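Local coordinates for uncharacterized protein (Bacteroides ovatus, PDB 4DQA), which is of unknown function but probably binds carbohydrate, pairing an E-set-like N-terminal domain with a concanavalin A-like lectin/glucanase domain, at residues A[162-167]-A[296-301]; A[216-221]-A[244-249]; A[226-231]-A[237-242]. All coordinates share one frame; numbering follows the deposited sequence.

Interaction 1: residues A[162-167]-A[296-301]; sequences SFTYEA and NQLKQN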
loop_
_atom_site.group_PDB
_atom_site.type_symbol
_atom_site.label_atom_id
_atom_site.label_comp_id
_atom_site.label_asym_id
_atom_site.label_seq_id
_atom_site.Cartn_x
_atom_site.Cartn_y
_atom_site.Cartn_z
ATOM N N SER A 162 18.039 -14.503 -0.689
ATOM C CA SER A 162 17.658 -13.099 -0.657
ATOM C C SER A 162 16.369 -12.968 0.145
ATOM O O SER A 162 15.510 -13.852 0.108
ATOM C CB SER A 162 17.455 -12.560 -2.056
ATOM O OG SER A 162 18.681 -12.668 -2.774
ATOM N N PHE A 163 16.241 -11.895 0.908
ATOM C CA PHE A 163 15.044 -11.744 1.719
ATOM C C PHE A 163 14.843 -10.306 2.142
ATOM O O PHE A 163 15.723 -9.453 1.976
ATOM C CB PHE A 163 15.126 -12.643 2.954
ATOM C CG PHE A 163 16.104 -12.158 3.970
ATOM C CD1 PHE A 163 17.440 -12.475 3.848
ATOM C CD2 PHE A 163 15.695 -11.345 5.015
ATOM C CE1 PHE A 163 18.376 -12.007 4.759
ATOM C CE2 PHE A 163 16.632 -10.873 5.941
ATOM C CZ PHE A 163 17.968 -11.206 5.793
ATOM N N THR A 164 13.653 -10.076 2.684
ATOM C CA THR A 164 13.252 -8.782 3.238
ATOM C C THR A 164 12.434 -8.997 4.485
ATOM O O THR A 164 11.532 -9.846 4.517
ATOM C CB THR A 164 12.385 -8.001 2.235
ATOM O OG1 THR A 164 13.098 -7.836 1.015
ATOM C CG2 THR A 164 12.016 -6.627 2.778
ATOM N N TYR A 165 12.738 -8.217 5.518
ATOM C CA TYR A 165 11.839 -8.041 6.654
ATOM C C TYR A 165 11.346 -6.612 6.549
ATOM O O TYR A 165 12.152 -5.713 6.319
ATOM C CB TYR A 165 12.565 -8.109 7.999
ATOM C CG TYR A 165 13.211 -9.410 8.428
ATOM C CD1 TYR A 165 12.984 -10.611 7.770
ATOM C CD2 TYR A 165 14.058 -9.423 9.547
ATOM C CE1 TYR A 165 13.573 -11.791 8.207
ATOM C CE2 TYR A 165 14.659 -10.596 9.985
ATOM C CZ TYR A 165 14.406 -11.779 9.327
ATOM O OH TYR A 165 14.996 -12.956 9.753
ATOM N N GLU A 166 10.066 -6.372 6.774
ATOM C CA GLU A 166 9.588 -4.984 6.844
ATOM C C GLU A 166 8.400 -4.867 7.772
ATOM O O GLU A 166 7.686 -5.835 8.016
ATOM C CB GLU A 166 9.262 -4.364 5.488
ATOM C CG GLU A 166 8.184 -5.086 4.735
ATOM C CD GLU A 166 7.786 -4.405 3.432
ATOM O OE1 GLU A 166 7.894 -3.169 3.349
ATOM O OE2 GLU A 166 7.310 -5.103 2.495
ATOM N N ALA A 167 8.226 -3.677 8.325
ATOM C CA ALA A 167 7.087 -3.385 9.202
ATOM C C ALA A 167 6.931 -1.897 9.369
ATOM O O ALA A 167 7.906 -1.131 9.280
ATOM C CB ALA A 167 7.294 -3.991 10.557
ATOM N N ASN A 296 12.284 1.159 -4.345
ATOM C CA ASN A 296 11.019 1.605 -4.904
ATOM C C ASN A 296 9.865 0.725 -4.450
ATOM O O ASN A 296 8.778 1.212 -4.158
ATOM C CB ASN A 296 11.070 1.654 -6.421
ATOM C CG ASN A 296 11.887 2.818 -6.923
ATOM O OD1 ASN A 296 12.079 3.804 -6.215
ATOM N ND2 ASN A 296 12.368 2.716 -8.151
ATOM N N GLN A 297 10.101 -0.577 -4.366
ATOM C CA GLN A 297 9.036 -1.470 -3.910
ATOM C C GLN A 297 8.716 -1.226 -2.448
ATOM O O GLN A 297 7.560 -1.310 -2.037
ATOM C CB GLN A 297 9.429 -2.934 -4.131
ATOM C CG GLN A 297 9.320 -3.369 -5.567
ATOM C CD GLN A 297 10.002 -4.689 -5.860
ATOM O OE1 GLN A 297 10.880 -5.147 -5.136
ATOM N NE2 GLN A 297 9.595 -5.311 -6.970
ATOM N N LEU A 298 9.733 -0.944 -1.653
ATOM C CA LEU A 298 9.492 -0.653 -0.257
ATOM C C LEU A 298 8.695 0.637 -0.116
ATOM O O LEU A 298 7.718 0.670 0.623
ATOM C CB LEU A 298 10.805 -0.532 0.500
ATOM C CG LEU A 298 11.646 -1.801 0.605
ATOM C CD1 LEU A 298 13.008 -1.459 1.169
ATOM C CD2 LEU A 298 10.977 -2.815 1.487
ATOM N N LYS A 299 9.103 1.682 -0.827
ATOM C CA LYS A 299 8.457 2.994 -0.730
ATOM C C LYS A 299 7.019 2.973 -1.146
ATOM O O LYS A 299 6.171 3.567 -0.469
ATOM C CB LYS A 299 9.164 4.027 -1.594
ATOM C CG LYS A 299 10.472 4.454 -1.053
ATOM C CD LYS A 299 11.223 5.250 -2.111
ATOM C CE LYS A 299 12.599 5.636 -1.601
ATOM N NZ LYS A 299 13.439 6.227 -2.674
ATOM N N GLN A 300 6.732 2.295 -2.253
ATOM C CA GLN A 300 5.413 2.393 -2.830
ATOM C C GLN A 300 4.393 1.522 -2.126
ATOM O O GLN A 300 3.207 1.787 -2.236
ATOM C CB GLN A 300 5.477 2.040 -4.305
ATOM C CG GLN A 300 6.257 3.099 -5.081
ATOM C CD GLN A 300 6.221 2.865 -6.566
ATOM O OE1 GLN A 300 7.211 2.423 -7.159
ATOM N NE2 GLN A 300 5.075 3.166 -7.186
ATOM N N ASN A 301 4.849 0.540 -1.362
ATOM C CA ASN A 301 3.935 -0.424 -0.751
ATOM C C ASN A 301 3.901 -0.402 0.774
ATOM O O ASN A 301 3.405 -1.329 1.394
ATOM C CB ASN A 301 4.252 -1.832 -1.239
ATOM C CG ASN A 301 4.033 -1.970 -2.708
ATOM O OD1 ASN A 301 2.892 -1.967 -3.174
ATOM N ND2 ASN A 301 5.119 -1.982 -3.465
HETATM O O HOH W 1 6.620 -1.774 1.343
HETATM O O HOH W 2 7.381 -4.080 -0.080
#

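Interaction 2: residues A[216-221]-A[244-249]; sequences KPLLTN and EKWAGS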
loop_
_atom_site.group_PDB
_atom_site.type_symbol
_atom_site.label_atom_id
_atom_site.label_comp_id
_atom_site.label_asym_id
_atom_site.label_seq_id
_atom_site.Cartn_x
_atom_site.Cartn_y
_atom_site.Cartn_z
ATOM N N LYS A 216 21.589 6.971 13.567
ATOM C CA LYS A 216 20.680 7.953 14.152
ATOM C C LYS A 216 19.636 7.189 14.976
ATOM O O LYS A 216 19.291 6.101 14.585
ATOM C CB LYS A 216 19.948 8.704 13.040
ATOM C CG LYS A 216 20.858 9.391 12.040
ATOM C CD LYS A 216 20.039 10.122 10.989
ATOM C CE LYS A 216 19.444 9.163 9.981
ATOM N NZ LYS A 216 20.392 8.809 8.886
ATOM N N PRO A 217 19.121 7.799 16.073
ATOM C CA PRO A 217 18.079 7.120 16.861
ATOM C C PRO A 217 16.673 7.253 16.283
ATOM O O PRO A 217 16.388 8.177 15.511
ATOM C CB PRO A 217 18.153 7.829 18.216
ATOM C CG PRO A 217 18.605 9.235 17.866
ATOM C CD PRO A 217 19.548 9.066 16.712
ATOM N N LEU A 218 15.804 6.322 16.662
ATOM C CA LEU A 218 14.376 6.473 16.466
ATOM C C LEU A 218 13.768 7.146 17.682
ATOM O O LEU A 218 14.239 6.966 18.815
ATOM C CB LEU A 218 13.687 5.116 16.275
ATOM C CG LEU A 218 14.146 4.298 15.094
ATOM C CD1 LEU A 218 13.340 3.014 15.037
ATOM C CD2 LEU A 218 13.977 5.099 13.798
ATOM N N LEU A 219 12.736 7.942 17.441
ATOM C CA LEU A 219 11.902 8.500 18.494
ATOM C C LEU A 219 10.805 7.531 18.911
ATOM O O LEU A 219 10.437 6.621 18.167
ATOM C CB LEU A 219 11.231 9.789 17.992
ATOM C CG LEU A 219 12.101 11.012 17.732
ATOM C CD1 LEU A 219 11.314 11.997 16.856
ATOM C CD2 LEU A 219 12.471 11.678 19.007
ATOM N N THR A 220 10.277 7.760 20.109
ATOM C CA THR A 220 9.048 7.114 20.546
ATOM C C THR A 220 7.840 7.878 19.993
ATOM O O THR A 220 7.942 9.035 19.560
ATOM C CB THR A 220 8.899 7.097 22.082
ATOM O OG1 THR A 220 8.795 8.449 22.579
ATOM C CG2 THR A 220 10.069 6.401 22.748
ATOM N N ASN A 221 6.688 7.205 20.000
ATOM C CA ASN A 221 5.412 7.837 19.674
ATOM C C ASN A 221 5.428 8.443 18.273
ATOM O O ASN A 221 4.892 9.533 18.051
ATOM C CB ASN A 221 5.053 8.911 20.714
ATOM C CG ASN A 221 3.605 9.382 20.599
ATOM O OD1 ASN A 221 2.709 8.615 20.238
ATOM N ND2 ASN A 221 3.377 10.646 20.901
ATOM N N GLU A 244 14.269 5.411 3.056
ATOM C CA GLU A 244 15.639 5.897 2.900
ATOM C C GLU A 244 16.637 4.891 3.474
ATOM O O GLU A 244 16.453 4.374 4.570
ATOM C CB GLU A 244 15.842 7.237 3.616
ATOM C CG GLU A 244 14.959 8.396 3.147
ATOM C CD GLU A 244 15.195 9.658 3.968
ATOM O OE1 GLU A 244 16.350 10.142 4.008
ATOM O OE2 GLU A 244 14.233 10.166 4.587
ATOM N N LYS A 245 17.719 4.625 2.750
ATOM C CA LYS A 245 18.718 3.686 3.250
ATOM C C LYS A 245 19.512 4.361 4.357
ATOM O O LYS A 245 20.165 5.380 4.120
ATOM C CB LYS A 245 19.653 3.221 2.123
ATOM C CG LYS A 245 20.614 2.105 2.534
ATOM C CD LYS A 245 21.314 1.474 1.316
ATOM C CE LYS A 245 22.249 0.352 1.744
ATOM N NZ LYS A 245 22.989 -0.261 0.600
ATOM N N TRP A 246 19.434 3.815 5.576
ATOM C CA TRP A 246 20.113 4.390 6.745
ATOM C C TRP A 246 21.424 3.695 7.063
ATOM O O TRP A 246 22.261 4.220 7.805
ATOM C CB TRP A 246 19.216 4.298 7.977
ATOM C CG TRP A 246 18.244 5.429 8.139
ATOM C CD1 TRP A 246 17.703 6.181 7.155
ATOM C CD2 TRP A 246 17.694 5.925 9.375
ATOM N NE1 TRP A 246 16.854 7.124 7.683
ATOM C CE2 TRP A 246 16.844 7.000 9.047
ATOM C CE3 TRP A 246 17.856 5.580 10.727
ATOM C CZ2 TRP A 246 16.141 7.724 10.006
ATOM C CZ3 TRP A 246 17.149 6.303 11.683
ATOM C CH2 TRP A 246 16.310 7.369 11.317
ATOM N N ALA A 247 21.592 2.494 6.535
ATOM C CA ALA A 247 22.823 1.753 6.741
ATOM C C ALA A 247 22.905 0.611 5.763
ATOM O O ALA A 247 21.895 0.116 5.247
ATOM C CB ALA A 247 22.911 1.246 8.144
ATOM N N GLY A 248 24.127 0.195 5.474
ATOM C CA GLY A 248 24.323 -0.945 4.624
ATOM C C GLY A 248 25.559 -1.726 4.992
ATOM O O GLY A 248 26.432 -1.244 5.729
ATOM N N SER A 249 25.614 -2.944 4.479
ATOM C CA SER A 249 26.812 -3.759 4.585
ATOM C C SER A 249 26.888 -4.741 3.421
ATOM O O SER A 249 26.063 -4.690 2.476
ATOM C CB SER A 249 26.830 -4.489 5.931
ATOM O OG SER A 249 28.148 -4.925 6.226
HETATM O O HOH W 3 21.753 5.958 9.778
#

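Interaction 3: residues A[226-231]-A[237-242]; sequences VALTYD and TGIYVN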
loop_
_atom_site.group_PDB
_atom_site.type_symbol
_atom_site.label_atom_id
_atom_site.label_comp_id
_atom_site.label_asym_id
_atom_site.label_seq_id
_atom_site.Cartn_x
_atom_site.Cartn_y
_atom_site.Cartn_z
ATOM N N VAL A 226 10.160 0.448 8.594
ATOM C CA VAL A 226 11.505 -0.093 8.726
ATOM C C VAL A 226 11.630 -1.343 7.877
ATOM O O VAL A 226 10.693 -2.120 7.752
ATOM C CB VAL A 226 11.901 -0.381 10.178
ATOM C CG1 VAL A 226 11.799 0.902 11.042
ATOM C CG2 VAL A 226 11.083 -1.497 10.784
ATOM N N ALA A 227 12.792 -1.524 7.253
ATOM C CA ALA A 227 13.039 -2.708 6.425
ATOM C C ALA A 227 14.497 -3.133 6.468
ATOM O O ALA A 227 15.415 -2.306 6.590
ATOM C CB ALA A 227 12.608 -2.474 4.973
ATOM N N LEU A 228 14.706 -4.441 6.381
ATOM C CA LEU A 228 16.030 -5.024 6.217
ATOM C C LEU A 228 15.962 -5.860 4.942
ATOM O O LEU A 228 15.051 -6.683 4.810
ATOM C CB LEU A 228 16.316 -5.937 7.394
ATOM C CG LEU A 228 17.489 -6.908 7.229
ATOM C CD1 LEU A 228 18.823 -6.175 7.174
ATOM C CD2 LEU A 228 17.482 -7.920 8.351
ATOM N N THR A 229 16.915 -5.665 4.040
ATOM C CA THR A 229 16.989 -6.465 2.817
ATOM C C THR A 229 18.360 -7.101 2.713
ATOM O O THR A 229 19.350 -6.556 3.203
ATOM C CB THR A 229 16.720 -5.645 1.533
ATOM O OG1 THR A 229 17.760 -4.682 1.323
ATOM C CG2 THR A 229 15.360 -4.950 1.593
ATOM N N TYR A 230 18.415 -8.259 2.077
ATOM C CA TYR A 230 19.699 -8.827 1.662
ATOM C C TYR A 230 19.520 -9.408 0.278
ATOM O O TYR A 230 18.608 -10.189 0.046
ATOM C CB TYR A 230 20.126 -9.935 2.606
ATOM C CG TYR A 230 21.386 -10.678 2.214
ATOM C CD1 TYR A 230 22.565 -10.003 1.928
ATOM C CD2 TYR A 230 21.401 -12.058 2.197
ATOM C CE1 TYR A 230 23.733 -10.694 1.618
ATOM C CE2 TYR A 230 22.566 -12.755 1.888
ATOM C CZ TYR A 230 23.716 -12.068 1.609
ATOM O OH TYR A 230 24.855 -12.772 1.304
ATOM N N ASP A 231 20.390 -8.978 -0.622
ATOM C CA ASP A 231 20.448 -9.477 -1.992
ATOM C C ASP A 231 21.633 -10.430 -2.043
ATOM O O ASP A 231 22.777 -9.987 -2.086
ATOM C CB ASP A 231 20.654 -8.301 -2.943
ATOM C CG ASP A 231 20.539 -8.690 -4.407
ATOM O OD1 ASP A 231 21.195 -9.665 -4.839
ATOM O OD2 ASP A 231 19.784 -7.998 -5.125
ATOM N N THR A 237 23.362 -5.716 1.645
ATOM C CA THR A 237 22.272 -5.654 2.617
ATOM C C THR A 237 22.070 -4.213 3.031
ATOM O O THR A 237 23.010 -3.411 3.064
ATOM C CB THR A 237 22.531 -6.583 3.840
ATOM O OG1 THR A 237 21.559 -6.347 4.877
ATOM C CG2 THR A 237 23.905 -6.354 4.426
ATOM N N GLY A 238 20.815 -3.862 3.312
ATOM C CA GLY A 238 20.489 -2.520 3.739
ATOM C C GLY A 238 19.422 -2.492 4.821
ATOM O O GLY A 238 18.565 -3.386 4.895
ATOM N N ILE A 239 19.485 -1.462 5.658
ATOM C CA ILE A 239 18.405 -1.134 6.572
ATOM C C ILE A 239 17.834 0.195 6.101
ATOM O O ILE A 239 18.566 1.172 5.896
ATOM C CB ILE A 239 18.919 -0.967 8.012
ATOM C CG1 ILE A 239 19.399 -2.306 8.553
ATOM C CG2 ILE A 239 17.820 -0.398 8.912
ATOM C CD1 ILE A 239 20.086 -2.236 9.893
ATOM N N TYR A 240 16.513 0.222 5.926
ATOM C CA TYR A 240 15.809 1.354 5.378
ATOM C C TYR A 240 14.781 1.871 6.373
ATOM O O TYR A 240 14.080 1.087 7.010
ATOM C CB TYR A 240 15.070 0.937 4.087
ATOM C CG TYR A 240 15.955 0.460 2.965
ATOM C CD1 TYR A 240 16.420 -0.840 2.934
ATOM C CD2 TYR A 240 16.295 1.304 1.927
ATOM C CE1 TYR A 240 17.233 -1.290 1.913
ATOM C CE2 TYR A 240 17.113 0.857 0.895
ATOM C CZ TYR A 240 17.560 -0.446 0.900
ATOM O OH TYR A 240 18.365 -0.921 -0.124
ATOM N N VAL A 241 14.705 3.190 6.509
ATOM C CA VAL A 241 13.735 3.833 7.375
ATOM C C VAL A 241 12.986 4.835 6.506
ATOM O O VAL A 241 13.590 5.718 5.916
ATOM C CB VAL A 241 14.394 4.523 8.546
ATOM C CG1 VAL A 241 13.364 5.240 9.396
ATOM C CG2 VAL A 241 15.166 3.512 9.393
ATOM N N ASN A 242 11.670 4.680 6.439
ATOM C CA ASN A 242 10.801 5.552 5.633
ATOM C C ASN A 242 11.287 5.613 4.203
ATOM O O ASN A 242 11.275 6.661 3.562
ATOM C CB ASN A 242 10.706 6.941 6.241
ATOM C CG ASN A 242 10.032 6.930 7.585
ATOM O OD1 ASN A 242 9.363 5.932 7.959
ATOM N ND2 ASN A 242 10.192 7.998 8.334
HETATM O O HOH W 4 16.922 -3.397 -1.210
#

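Interaction 1: residues A[162-167]-A[296-301]
Leu-298 reaches from a short helix to the strand carrying Thr-164 and Glu-166, and its CD2 branch makes the direct contact. CD2 lies 3.6 Å from Glu-166 OE1 and, more loosely, 4.2 Å from Thr-164 CG2, which slides past it in the opposite direction. The strand supplies the two touching groups by different torsions. Thr-164 places CG2 anti to its backbone N, turning the methyl to the leucine while OG1 bonds Val-291 and Arg-293. Glu-166 has CG between its backbone N and carbonyl carbon (chi1 61°), then runs straight on (chi2 176°), which carries the carboxylate toward the carbonyl end of the helix. Two waters bridge it to main-chain oxygens there. One sits 2.8 Å from Glu-166 OE1 and 2.8 Å from Leu-298 O; the other lies 2.8 Å from Glu-166 OE2 and makes only a weak bond to Gln-297 O. Gln-297 O also takes Asn-301 ND2 at 2.9 Å on a lone pair. Glu-166 OE2 forms a salt bridge with Arg-287 and accepts a hydrogen bond from Trp-289 NE1, probably stabilising the buried carboxylate as an anion. Strand 163-171 runs between strands 223-231 and 282-289, with helix 295-300 packed against one face of the sheet.

Interaction 2: residues A[216-221]-A[244-249]
Two successive bends, chi3 -76° and chi4 -84°, fold the end of the Lys-216 chain back over the indole of Trp-246, whose own first torsion sets CG anti to the carbonyl carbon. The lysine crosses the ring system at about a right angle and covers one face with two different groups. Lys-216 CE stands 3.5 Å from the centroid of the Trp-246 six-membered ring, a CH-pi contact, whereas Lys-216 NZ lies 3.9 Å from the centroid of the five-membered ring, only 5° off its normal, as a cation-pi pair. On the same side of the ring, a water accepts from Lys-216 NZ at 3.3 Å and donates to Trp-246 O at 2.7 Å. Lys-216 was modelled in two conformers, so this cover may be partial. At the far end of the indole Leu-218 brings CD2 obliquely to 4.0 Å from Trp-246 CZ3, and Pro-217 O approaches the ring edge near its plane, 4.3 Å from CH2. Leu-218 itself is buried against Phe-174 and Leu-204, giving the loop a hydrophobic anchor beside its exposed lysine. Trp-246 belongs to a classic beta bulge: it and Ala-247 both face Ile-239 of the adjoining strand, within the antiparallel sheet of the concanavalin A-like fold.

Interaction 3: residues A[226-231]-A[237-242]
Tyr-240 and Ala-227 form a hydrogen-bonded pair of the antiparallel hairpin, and the tyrosine side chain can be followed outward from that point. Its CB lies 4.3 Å from Ala-227 CB, on the face of the sheet that also carries Thr-229. With CG anti to the carbonyl carbon (chi1 -62°), the ring passes over Gly-238, whose lack of a side chain leaves room for CE1. CD1 passes the oxygen of Ala-227, which meets the ring edge near its plane. Tyr-240 CE1, one atom further, comes 3.5 Å from Thr-229 OG1, again at the edge, the two side chains crossing at about a right angle. The hydroxyl at the tip shares a water with the threonine, 3.1 Å from Tyr-240 OH and 3.0 Å from Thr-229 OG1. In the backbone, Ala-227 and Tyr-240 exchange two bonds and Thr-229 and Gly-238 another two. Thr-229 O is gripped twice, by Gly-238 N at 3.1 Å and by Thr-237 OG1 at 2.8 Å, the latter hydroxyl also bonding Tyr-212. On the reverse face Leu-228 CD1 meets Ile-239 CG1 at 4.1 Å. The chemistry implies a hairpin fixed by its backbone, with hydroxyls bonded to carbonyls, another hydroxyl or water, while the Leu-228 and Ile-239 face is mainly apolar.

All three contacts fasten the same antiparallel sheet in the lectin-like domain, in the order 1, 3, 2 across it. Interactions 1 and 3 are buried and adjoin directly, since strands 163-171 and 223-231 exchange backbone hydrogen bonds; helix 295-300, which meets the first strand in interaction 1, also touches Ala-227 and Tyr-240 of interaction 3. Interaction 2 lies toward the surface, where strand 244-250 continues the sheet beyond strand 236-241 and a loop folds across its tryptophan. The chemistry follows position: interaction 3 is chiefly direct backbone pairing, interaction 1 relies on a leucine and water bridges round a buried carboxylate, and interaction 2 on a lysine, modelled in two conformers, covering an aromatic face.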